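Local structure of dihydropteroate synthase (Xanthomonas albilineans, 6Q62) at residues 156-162 with 195-201; 162-166 with 204-208; 119-125 with 140-146. The protein probably catalyses the condensation of para-aminobenzoate with 6-hydroxymethyl-7,8-dihydropterin diphosphate to 7,8-dihydropteroate, the immediate precursor of folate derivatives. All coordinates share one frame; numbering follows the deposited sequence.

Contact 1 of 3, residues 156-162 with 195-201. With 6GU (6-chloroguanine), chain E.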
loop_
_atom_site.group_PDB
_atom_site.type_symbol
_atom_site.label_atom_id
_atom_site.label_comp_id
_atom_site.label_asym_id
_atom_site.label_seq_id
_atom_site.Cartn_x
_atom_site.Cartn_y
_atom_site.Cartn_z
ATOM N N ALA A 156 26.348 -3.990 -9.232
ATOM C CA ALA A 156 25.433 -3.452 -10.236
ATOM C C ALA A 156 26.230 -2.764 -11.356
ATOM O O ALA A 156 27.013 -1.852 -11.068
ATOM C CB ALA A 156 24.454 -2.469 -9.594
ATOM N N PRO A 157 26.072 -3.186 -12.633
ATOM C CA PRO A 157 26.831 -2.536 -13.714
ATOM C C PRO A 157 26.300 -1.146 -14.070
ATOM O O PRO A 157 25.201 -0.767 -13.658
ATOM C CB PRO A 157 26.672 -3.508 -14.884
ATOM C CG PRO A 157 25.360 -4.143 -14.650
ATOM C CD PRO A 157 25.228 -4.277 -13.159
ATOM N N HIS A 158 27.088 -0.397 -14.847
ATOM C CA HIS A 158 26.703 0.932 -15.298
ATOM C C HIS A 158 25.837 0.821 -16.546
ATOM O O HIS A 158 26.155 0.062 -17.468
ATOM C CB HIS A 158 27.950 1.799 -15.567
ATOM C CG HIS A 158 27.657 3.086 -16.273
ATOM N ND1 HIS A 158 27.863 3.217 -17.635
ATOM C CD2 HIS A 158 27.122 4.238 -15.800
ATOM C CE1 HIS A 158 27.486 4.450 -17.939
ATOM N NE2 HIS A 158 27.025 5.100 -16.870
ATOM N N TYR A 159 24.737 1.579 -16.560
ATOM C CA TYR A 159 23.837 1.679 -17.694
ATOM C C TYR A 159 23.860 3.122 -18.175
ATOM O O TYR A 159 23.742 4.033 -17.351
ATOM C CB TYR A 159 22.383 1.354 -17.283
ATOM C CG TYR A 159 22.172 -0.044 -16.759
ATOM C CD1 TYR A 159 21.890 -1.097 -17.626
ATOM C CD2 TYR A 159 22.159 -0.302 -15.389
ATOM C CE1 TYR A 159 21.642 -2.379 -17.147
ATOM C CE2 TYR A 159 21.931 -1.585 -14.898
ATOM C CZ TYR A 159 21.674 -2.618 -15.784
ATOM O OH TYR A 159 21.439 -3.878 -15.319
ATOM N N ASP A 160 23.953 3.332 -19.497
ATOM C CA ASP A 160 23.850 4.678 -20.055
ATOM C C ASP A 160 22.385 5.124 -19.916
ATOM O O ASP A 160 22.120 6.277 -19.571
ATOM C CB ASP A 160 24.261 4.685 -21.533
ATOM C CG ASP A 160 25.754 4.745 -21.788
ATOM O OD1 ASP A 160 26.500 5.173 -20.876
ATOM O OD2 ASP A 160 26.177 4.390 -22.919
ATOM N N ASP A 161 21.446 4.171 -20.125
ATOM C CA ASP A 161 20.003 4.362 -20.071
ATOM C C ASP A 161 19.389 3.003 -19.703
ATOM O O ASP A 161 19.102 2.194 -20.589
ATOM C CB ASP A 161 19.507 4.851 -21.452
ATOM C CG ASP A 161 18.062 5.318 -21.554
ATOM O OD1 ASP A 161 17.244 4.942 -20.678
ATOM O OD2 ASP A 161 17.737 6.017 -22.536
ATOM N N VAL A 162 19.208 2.747 -18.395
ATOM C CA VAL A 162 18.671 1.466 -17.899
ATOM C C VAL A 162 17.315 1.086 -18.543
ATOM O O VAL A 162 17.127 -0.072 -18.887
ATOM C CB VAL A 162 18.622 1.389 -16.344
ATOM C CG1 VAL A 162 17.500 2.259 -15.750
ATOM C CG2 VAL A 162 18.490 -0.062 -15.874
ATOM N N PHE A 195 18.141 -7.088 -9.994
ATOM C CA PHE A 195 19.182 -7.912 -10.628
ATOM C C PHE A 195 20.151 -7.026 -11.404
ATOM O O PHE A 195 19.842 -6.595 -12.522
ATOM C CB PHE A 195 18.547 -8.958 -11.538
ATOM C CG PHE A 195 17.854 -10.057 -10.781
ATOM C CD1 PHE A 195 16.520 -9.925 -10.400
ATOM C CD2 PHE A 195 18.517 -11.245 -10.476
ATOM C CE1 PHE A 195 15.860 -10.962 -9.745
ATOM C CE2 PHE A 195 17.856 -12.279 -9.803
ATOM C CZ PHE A 195 16.533 -12.124 -9.438
ATOM N N GLY A 196 21.286 -6.733 -10.785
ATOM C CA GLY A 196 22.312 -5.868 -11.362
ATOM C C GLY A 196 21.798 -4.464 -11.608
ATOM O O GLY A 196 22.000 -3.902 -12.683
ATOM N N LYS A 197 21.046 -3.926 -10.625
ATOM C CA LYS A 197 20.430 -2.605 -10.713
ATOM C C LYS A 197 20.504 -1.892 -9.385
ATOM O O LYS A 197 20.248 -2.493 -8.350
ATOM C CB LYS A 197 18.965 -2.713 -11.159
ATOM C CG LYS A 197 18.800 -3.113 -12.621
ATOM C CD LYS A 197 17.457 -3.743 -12.851
ATOM C CE LYS A 197 17.369 -4.371 -14.224
ATOM N NZ LYS A 197 17.572 -5.834 -14.139
ATOM N N SER A 198 20.865 -0.607 -9.409
ATOM C CA SER A 198 20.917 0.204 -8.185
ATOM C C SER A 198 19.487 0.574 -7.793
ATOM O O SER A 198 18.578 0.383 -8.600
ATOM C CB SER A 198 21.698 1.488 -8.452
ATOM O OG SER A 198 21.038 2.288 -9.423
ATOM N N THR A 199 19.286 1.177 -6.603
ATOM C CA THR A 199 17.955 1.667 -6.204
ATOM C C THR A 199 17.451 2.672 -7.250
ATOM O O THR A 199 16.314 2.545 -7.698
ATOM C CB THR A 199 17.976 2.233 -4.770
ATOM O OG1 THR A 199 18.393 1.192 -3.898
ATOM C CG2 THR A 199 16.615 2.751 -4.305
ATOM N N ALA A 200 18.317 3.625 -7.694
ATOM C CA ALA A 200 17.953 4.619 -8.704
ATOM C C ALA A 200 17.480 3.939 -9.998
ATOM O O ALA A 200 16.499 4.393 -10.595
ATOM C CB ALA A 200 19.139 5.557 -8.991
ATOM N N ASP A 201 18.184 2.863 -10.442
ATOM C CA ASP A 201 17.796 2.117 -11.655
ATOM C C ASP A 201 16.443 1.464 -11.452
ATOM O O ASP A 201 15.637 1.443 -12.374
ATOM C CB ASP A 201 18.795 1.000 -11.975
ATOM C CG ASP A 201 20.189 1.441 -12.367
ATOM O OD1 ASP A 201 20.318 2.524 -12.987
ATOM O OD2 ASP A 201 21.149 0.678 -12.092
HETATM CL CL6 6GU E . 11.932 -9.891 -9.736
HETATM N N1 6GU E . 11.199 -11.746 -11.210
HETATM C C2 6GU E . 11.224 -13.096 -11.560
HETATM N N2 6GU E . 10.617 -13.362 -12.708
HETATM N N3 6GU E . 11.832 -14.106 -10.841
HETATM C C4 6GU E . 12.479 -13.672 -9.704
HETATM C C5 6GU E . 12.517 -12.312 -9.297
HETATM C C6 6GU E . 11.854 -11.447 -10.110
HETATM N N7 6GU E . 13.261 -12.206 -8.125
HETATM C C8 6GU E . 13.656 -13.515 -7.862
HETATM N N9 6GU E . 13.203 -14.413 -8.778
HETATM O O HOH W 1 23.794 1.166 -12.017
#
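The backbones of Ala156 and Gly196 approach to 4.1 Å between their CA atoms, and the segments part to 6.3 Å between the CA atoms of Val162 and Asp201, where each has entered a helix. Gly196, in a left-handed conformation with phi 62°, lies against Pro157, whose CD is 3.3 Å from Gly196 O. That carbonyl oxygen accepts the hydroxyl proton of Tyr159, OH to O 2.7 Å, lying at the edge of the phenol ring while the donor is tilted from the carbonyl plane. Val162 CG2 sits over the centre of one ring face. The carboxylate of Asp201 comes to the ring edge, OD2 3.6 Å from Tyr159 CD2, its plane turned 88° from the ring. Ser198 and Asp201 form a capping box, Asp201 N donating to Ser198 OG. A water bridges Asp201 OD2 to Pro157 O. Lys197 NZ donates to Phe195 O at 2.9 Å and to Gly192 O, and Pro191 O and probably His145 ND1 share its three hydrogens. The Phe195 ring meets 6-chloroguanine N7 at its edge. Polar bonds thus tie the loop to the start of helix 199-207: Ser198 OG caps it, and Asp201 OD2 accepts from Ser198 N and the water.

Contact 2 of 3, residues 162-166 with 204-208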
loop_
_atom_site.group_PDB
_atom_site.type_symbol
_atom_site.label_atom_id
_atom_site.label_comp_id
_atom_site.label_asym_id
_atom_site.label_seq_id
_atom_site.Cartn_x
_atom_site.Cartn_y
_atom_site.Cartn_z
ATOM N N VAL A 162 19.208 2.747 -18.395
ATOM C CA VAL A 162 18.671 1.466 -17.899
ATOM C C VAL A 162 17.315 1.086 -18.543
ATOM O O VAL A 162 17.127 -0.072 -18.887
ATOM C CB VAL A 162 18.622 1.389 -16.344
ATOM C CG1 VAL A 162 17.500 2.259 -15.750
ATOM C CG2 VAL A 162 18.490 -0.062 -15.874
ATOM N N VAL A 163 16.396 2.045 -18.730
ATOM C CA VAL A 163 15.070 1.767 -19.308
ATOM C C VAL A 163 15.197 1.298 -20.752
ATOM O O VAL A 163 14.546 0.318 -21.155
ATOM C CB VAL A 163 14.122 3.006 -19.180
ATOM C CG1 VAL A 163 12.819 2.817 -19.976
ATOM C CG2 VAL A 163 13.812 3.288 -17.723
ATOM N N ALA A 164 16.013 2.024 -21.542
ATOM C CA ALA A 164 16.196 1.683 -22.947
ATOM C C ALA A 164 16.939 0.341 -23.089
ATOM O O ALA A 164 16.571 -0.460 -23.943
ATOM C CB ALA A 164 16.952 2.783 -23.669
ATOM N N GLU A 165 17.935 0.090 -22.237
ATOM C CA GLU A 165 18.727 -1.148 -22.249
ATOM C C GLU A 165 17.881 -2.370 -21.878
ATOM O O GLU A 165 17.946 -3.393 -22.566
ATOM C CB GLU A 165 19.973 -1.007 -21.374
ATOM C CG GLU A 165 21.039 -0.184 -22.080
ATOM C CD GLU A 165 22.230 0.255 -21.253
ATOM O OE1 GLU A 165 22.928 -0.620 -20.691
ATOM O OE2 GLU A 165 22.486 1.479 -21.196
ATOM N N VAL A 166 17.071 -2.255 -20.803
ATOM C CA VAL A 166 16.158 -3.336 -20.410
ATOM C C VAL A 166 15.132 -3.590 -21.508
ATOM O O VAL A 166 14.934 -4.743 -21.875
ATOM C CB VAL A 166 15.499 -3.104 -19.022
ATOM C CG1 VAL A 166 14.359 -4.093 -18.773
ATOM C CG2 VAL A 166 16.523 -3.200 -17.898
ATOM N N GLN A 204 13.740 4.127 -11.619
ATOM C CA GLN A 204 13.581 4.528 -13.023
ATOM C C GLN A 204 12.734 3.514 -13.784
ATOM O O GLN A 204 11.820 3.898 -14.513
ATOM C CB GLN A 204 14.940 4.668 -13.723
ATOM C CG GLN A 204 15.739 5.925 -13.357
ATOM C CD GLN A 204 15.134 7.207 -13.884
ATOM O OE1 GLN A 204 14.601 7.279 -15.001
ATOM N NE2 GLN A 204 15.216 8.249 -13.080
ATOM N N LEU A 205 13.036 2.220 -13.628
ATOM C CA LEU A 205 12.293 1.171 -14.331
ATOM C C LEU A 205 10.852 1.097 -13.911
ATOM O O LEU A 205 9.992 0.796 -14.747
ATOM C CB LEU A 205 12.957 -0.203 -14.128
ATOM C CG LEU A 205 14.263 -0.431 -14.903
ATOM C CD1 LEU A 205 15.026 -1.572 -14.299
ATOM C CD2 LEU A 205 13.988 -0.691 -16.396
ATOM N N LEU A 206 10.577 1.338 -12.611
ATOM C CA LEU A 206 9.206 1.325 -12.097
ATOM C C LEU A 206 8.449 2.553 -12.594
ATOM O O LEU A 206 7.333 2.426 -13.086
ATOM C CB LEU A 206 9.198 1.282 -10.559
ATOM C CG LEU A 206 7.836 1.256 -9.838
ATOM C CD1 LEU A 206 6.933 0.169 -10.393
ATOM C CD2 LEU A 206 8.051 1.014 -8.330
ATOM N N ALA A 207 9.088 3.724 -12.543
ATOM C CA ALA A 207 8.440 4.949 -13.014
ATOM C C ALA A 207 8.121 4.853 -14.518
ATOM O O ALA A 207 7.053 5.289 -14.934
ATOM C CB ALA A 207 9.340 6.148 -12.739
ATOM N N HIS A 208 9.019 4.234 -15.306
ATOM C CA HIS A 208 8.867 4.079 -16.760
ATOM C C HIS A 208 8.315 2.725 -17.195
ATOM O O HIS A 208 8.382 2.384 -18.375
ATOM C CB HIS A 208 10.185 4.380 -17.474
ATOM C CG HIS A 208 10.628 5.794 -17.337
ATOM N ND1 HIS A 208 11.618 6.143 -16.465
ATOM C CD2 HIS A 208 10.197 6.904 -17.977
ATOM C CE1 HIS A 208 11.802 7.441 -16.623
ATOM N NE2 HIS A 208 10.946 7.947 -17.497
#
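Leu205 reaches across to helix 162-179 with both of its methyl groups, and the tight part of the contact gathers round them. Its CD2 lies 3.9 Å from Val166 CG2 and equally near Val166 CB, and it also comes within 4.0 Å of Val163 CA, so this one methyl rests against a side chain and the backbone of the facing helix turn. The other branch, CD1, meets Val162 CG2 at 4.1 Å. Val162, Val166 and Leu205 are all buried, and Lys197 and Phe193 touch Leu205 from the loops before its helix.

Toward His208 the contacts are as close, but the residues are partly exposed. Val163 CG1 stands anti to the backbone N (chi1 171°), which leaves CG2 beside that N and directed at the end of helix 199-207. There CG2 meets His208 CB at 3.8 Å and the backbone oxygen of Gln204 at the same distance. That oxygen is already held twice, by His208 N and by His208 ND1 at 3.0 Å, from opposite faces of its carbonyl plane; the second bond ties the imidazole back to the last helical turn. Val162 CG1 lies against Gln204 CB. On this side, Val281 of the second subunit packs on Gln204 and His208. No hydrogen bond crosses the contact; it is apolar helix-to-helix packing on the outside of the TIM barrel, between helices that flank strand 187-190 in sequence.

Contact 3 of 3, residues 119-125 with 140-146. With 6GU (6-chloroguanine), chain E.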
loop_
_atom_site.group_PDB
_atom_site.type_symbol
_atom_site.label_atom_id
_atom_site.label_comp_id
_atom_site.label_asym_id
_atom_site.label_seq_id
_atom_site.Cartn_x
_atom_site.Cartn_y
_atom_site.Cartn_z
ATOM N N ILE A 119 6.991 -21.508 -16.640
ATOM C CA ILE A 119 8.425 -21.446 -16.345
ATOM C C ILE A 119 8.763 -19.998 -16.126
ATOM O O ILE A 119 8.401 -19.144 -16.934
ATOM C CB ILE A 119 9.274 -22.085 -17.488
ATOM C CG1 ILE A 119 8.994 -23.607 -17.541
ATOM C CG2 ILE A 119 10.793 -21.824 -17.294
ATOM C CD1 ILE A 119 9.277 -24.273 -18.875
ATOM N N ASN A 120 9.455 -19.712 -15.015
ATOM C CA ASN A 120 9.882 -18.348 -14.704
ATOM C C ASN A 120 11.396 -18.394 -14.792
ATOM O O ASN A 120 12.045 -18.962 -13.920
ATOM C CB ASN A 120 9.371 -17.915 -13.322
ATOM C CG ASN A 120 10.042 -16.651 -12.867
ATOM O OD1 ASN A 120 10.488 -15.861 -13.691
ATOM N ND2 ASN A 120 10.143 -16.447 -11.559
ATOM N N ASP A 121 11.945 -17.834 -15.860
ATOM C CA ASP A 121 13.381 -17.929 -16.101
ATOM C C ASP A 121 14.150 -16.621 -15.961
ATOM O O ASP A 121 14.103 -15.780 -16.853
ATOM C CB ASP A 121 13.629 -18.555 -17.478
ATOM C CG ASP A 121 15.089 -18.863 -17.778
ATOM O OD1 ASP A 121 15.947 -18.615 -16.904
ATOM O OD2 ASP A 121 15.369 -19.342 -18.874
ATOM N N VAL A 122 14.943 -16.513 -14.895
ATOM C CA VAL A 122 15.781 -15.350 -14.620
ATOM C C VAL A 122 16.819 -15.113 -15.726
ATOM O O VAL A 122 17.306 -13.982 -15.856
ATOM C CB VAL A 122 16.439 -15.370 -13.205
ATOM C CG1 VAL A 122 15.395 -15.306 -12.096
ATOM C CG2 VAL A 122 17.375 -16.573 -13.021
ATOM N N GLN A 123 17.152 -16.158 -16.511
ATOM C CA GLN A 123 18.113 -16.059 -17.614
ATOM C C GLN A 123 17.462 -15.827 -18.985
ATOM O O GLN A 123 18.174 -15.765 -19.993
ATOM C CB GLN A 123 19.013 -17.300 -17.633
ATOM C CG GLN A 123 20.108 -17.213 -16.581
ATOM C CD GLN A 123 21.226 -16.294 -17.037
ATOM O OE1 GLN A 123 21.456 -15.224 -16.466
ATOM N NE2 GLN A 123 21.928 -16.676 -18.100
ATOM N N ALA A 124 16.106 -15.642 -19.026
ATOM C CA ALA A 124 15.358 -15.370 -20.260
ATOM C C ALA A 124 15.722 -16.361 -21.407
ATOM O O ALA A 124 15.916 -15.954 -22.558
ATOM C CB ALA A 124 15.562 -13.933 -20.699
ATOM N N LEU A 125 15.798 -17.657 -21.060
ATOM C CA LEU A 125 16.056 -18.797 -21.958
ATOM C C LEU A 125 17.430 -18.771 -22.613
ATOM O O LEU A 125 17.617 -19.386 -23.667
ATOM C CB LEU A 125 14.937 -18.967 -23.008
ATOM C CG LEU A 125 13.504 -19.091 -22.412
ATOM C CD1 LEU A 125 12.460 -19.170 -23.502
ATOM C CD2 LEU A 125 13.398 -20.225 -21.421
ATOM N N PRO A 140 3.479 -21.282 -20.630
ATOM C CA PRO A 140 3.924 -19.888 -20.595
ATOM C C PRO A 140 5.318 -19.758 -19.985
ATOM O O PRO A 140 5.712 -20.575 -19.145
ATOM C CB PRO A 140 2.875 -19.194 -19.713
ATOM C CG PRO A 140 1.633 -20.090 -19.810
ATOM C CD PRO A 140 2.212 -21.470 -19.898
ATOM N N VAL A 141 6.013 -18.688 -20.332
ATOM C CA VAL A 141 7.381 -18.473 -19.835
ATOM C C VAL A 141 7.622 -17.008 -19.547
ATOM O O VAL A 141 7.261 -16.149 -20.349
ATOM C CB VAL A 141 8.473 -19.064 -20.780
ATOM C CG1 VAL A 141 8.384 -18.418 -22.179
ATOM C CG2 VAL A 141 9.881 -18.861 -20.183
ATOM N N VAL A 142 8.268 -16.726 -18.415
ATOM C CA VAL A 142 8.645 -15.369 -18.059
ATOM C C VAL A 142 10.079 -15.148 -18.516
ATOM O O VAL A 142 10.969 -15.886 -18.101
ATOM C CB VAL A 142 8.551 -15.109 -16.528
ATOM C CG1 VAL A 142 8.940 -13.664 -16.195
ATOM C CG2 VAL A 142 7.163 -15.444 -15.969
ATOM N N LEU A 143 10.311 -14.088 -19.294
ATOM C CA LEU A 143 11.625 -13.685 -19.732
ATOM C C LEU A 143 12.049 -12.481 -18.904
ATOM O O LEU A 143 11.502 -11.393 -19.059
ATOM C CB LEU A 143 11.602 -13.336 -21.233
ATOM C CG LEU A 143 10.991 -14.399 -22.193
ATOM C CD1 LEU A 143 10.899 -13.841 -23.617
ATOM C CD2 LEU A 143 11.822 -15.712 -22.200
ATOM N N MET A 144 12.999 -12.678 -18.017
ATOM C CA MET A 144 13.434 -11.614 -17.123
ATOM C C MET A 144 14.746 -11.001 -17.588
ATOM O O MET A 144 15.545 -11.679 -18.251
ATOM C CB MET A 144 13.576 -12.196 -15.706
ATOM C CG MET A 144 13.602 -11.130 -14.594
ATOM S SD MET A 144 14.273 -11.758 -13.035
ATOM C CE MET A 144 16.035 -11.656 -13.387
ATOM N N HIS A 145 14.987 -9.734 -17.228
ATOM C CA HIS A 145 16.251 -9.096 -17.532
ATOM C C HIS A 145 17.216 -9.237 -16.365
ATOM O O HIS A 145 16.905 -8.900 -15.229
ATOM C CB HIS A 145 16.098 -7.600 -17.862
ATOM C CG HIS A 145 17.429 -6.900 -18.014
ATOM N ND1 HIS A 145 18.078 -6.322 -16.935
ATOM C CD2 HIS A 145 18.209 -6.747 -19.113
ATOM C CE1 HIS A 145 19.220 -5.833 -17.403
ATOM N NE2 HIS A 145 19.339 -6.050 -18.707
ATOM N N MET A 146 18.415 -9.719 -16.658
ATOM C CA MET A 146 19.511 -9.699 -15.701
ATOM C C MET A 146 20.800 -9.531 -16.507
ATOM O O MET A 146 20.864 -10.042 -17.612
ATOM C CB MET A 146 19.511 -10.833 -14.647
ATOM C CG MET A 146 20.053 -12.144 -15.127
ATOM S SD MET A 146 19.965 -13.377 -13.827
ATOM C CE MET A 146 21.276 -12.858 -12.787
HETATM CL CL6 6GU E . 11.932 -9.891 -9.736
HETATM N N1 6GU E . 11.199 -11.746 -11.210
HETATM C C2 6GU E . 11.224 -13.096 -11.560
HETATM N N2 6GU E . 10.617 -13.362 -12.708
HETATM N N3 6GU E . 11.832 -14.106 -10.841
HETATM C C4 6GU E . 12.479 -13.672 -9.704
HETATM C C5 6GU E . 12.517 -12.312 -9.297
HETATM C C6 6GU E . 11.854 -11.447 -10.110
HETATM N N7 6GU E . 13.261 -12.206 -8.125
HETATM C C8 6GU E . 13.656 -13.515 -7.862
HETATM N N9 6GU E . 13.203 -14.413 -8.778
HETATM O O HOH W 2 18.013 -12.816 -18.116
#
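Ile119 and Val141 pair in register across two neighbouring parallel strands, 119-121 and 141-144, of the TIM barrel; with helix 130-137 they make a beta-alpha-beta unit. The ladder runs from Ile119 N to Pro140 O, Val142 N to Ile119 O and Asp121 N to Val142 O, ending in a weak bond from Met144 N to Asp121 O. Met144 extends from the strand end into the pocket. Its CB rests 3.8 Å from Asp121 O, CG lies 4.2 Å from N1 and N2 of 6-chloroguanine, and SD 3.6 Å from both N1 and C2 of the ligand. A bend at chi3 (80°) then turns CE back over Val122, 3.6 Å from Val122 O and 3.7 Å from Val122 CB. Asn120 grips the ligand with both ends of its amide: OD1 accepts from N2 and ND2 donates to N3, while ND2 also bonds Asp61. Leu125 CD2 meets Val141 CG2 tip to tip and CD1 packs on Leu143 CD2. Asp121 shapes the following turn, its OD1 accepting from Gln123 N as an Asx turn and its OD2 from Leu125 N, both from above the carboxylate plane. Past the ladder, a single water donates to Val122 O at 2.6 Å and to Met144 O at 2.7 Å.

Overall arrangement
Along the chain contact 3 comes first and closes before the other two open; contacts 1 and 2 then interleave, sharing Val162 and helix 199-207. Their centres are about 9 Å apart, whereas that of contact 3 lies about 19 Å from contact 1 and 17 Å from contact 2. Contact 3 belongs to the parallel barrel sheet near the centre of the chain, and the others lie farther out, around helices 162-179 and 199-207. His145 joins all three: its ND1 probably bonds Lys197 NZ of contact 1 and packs on Val166 of contact 2. Phe195 of contact 1 and Asn120, Val122, Val142 and Met144 of contact 3 line the same 6-chloroguanine pocket, and Phe195 also packs on Met144 and Met146.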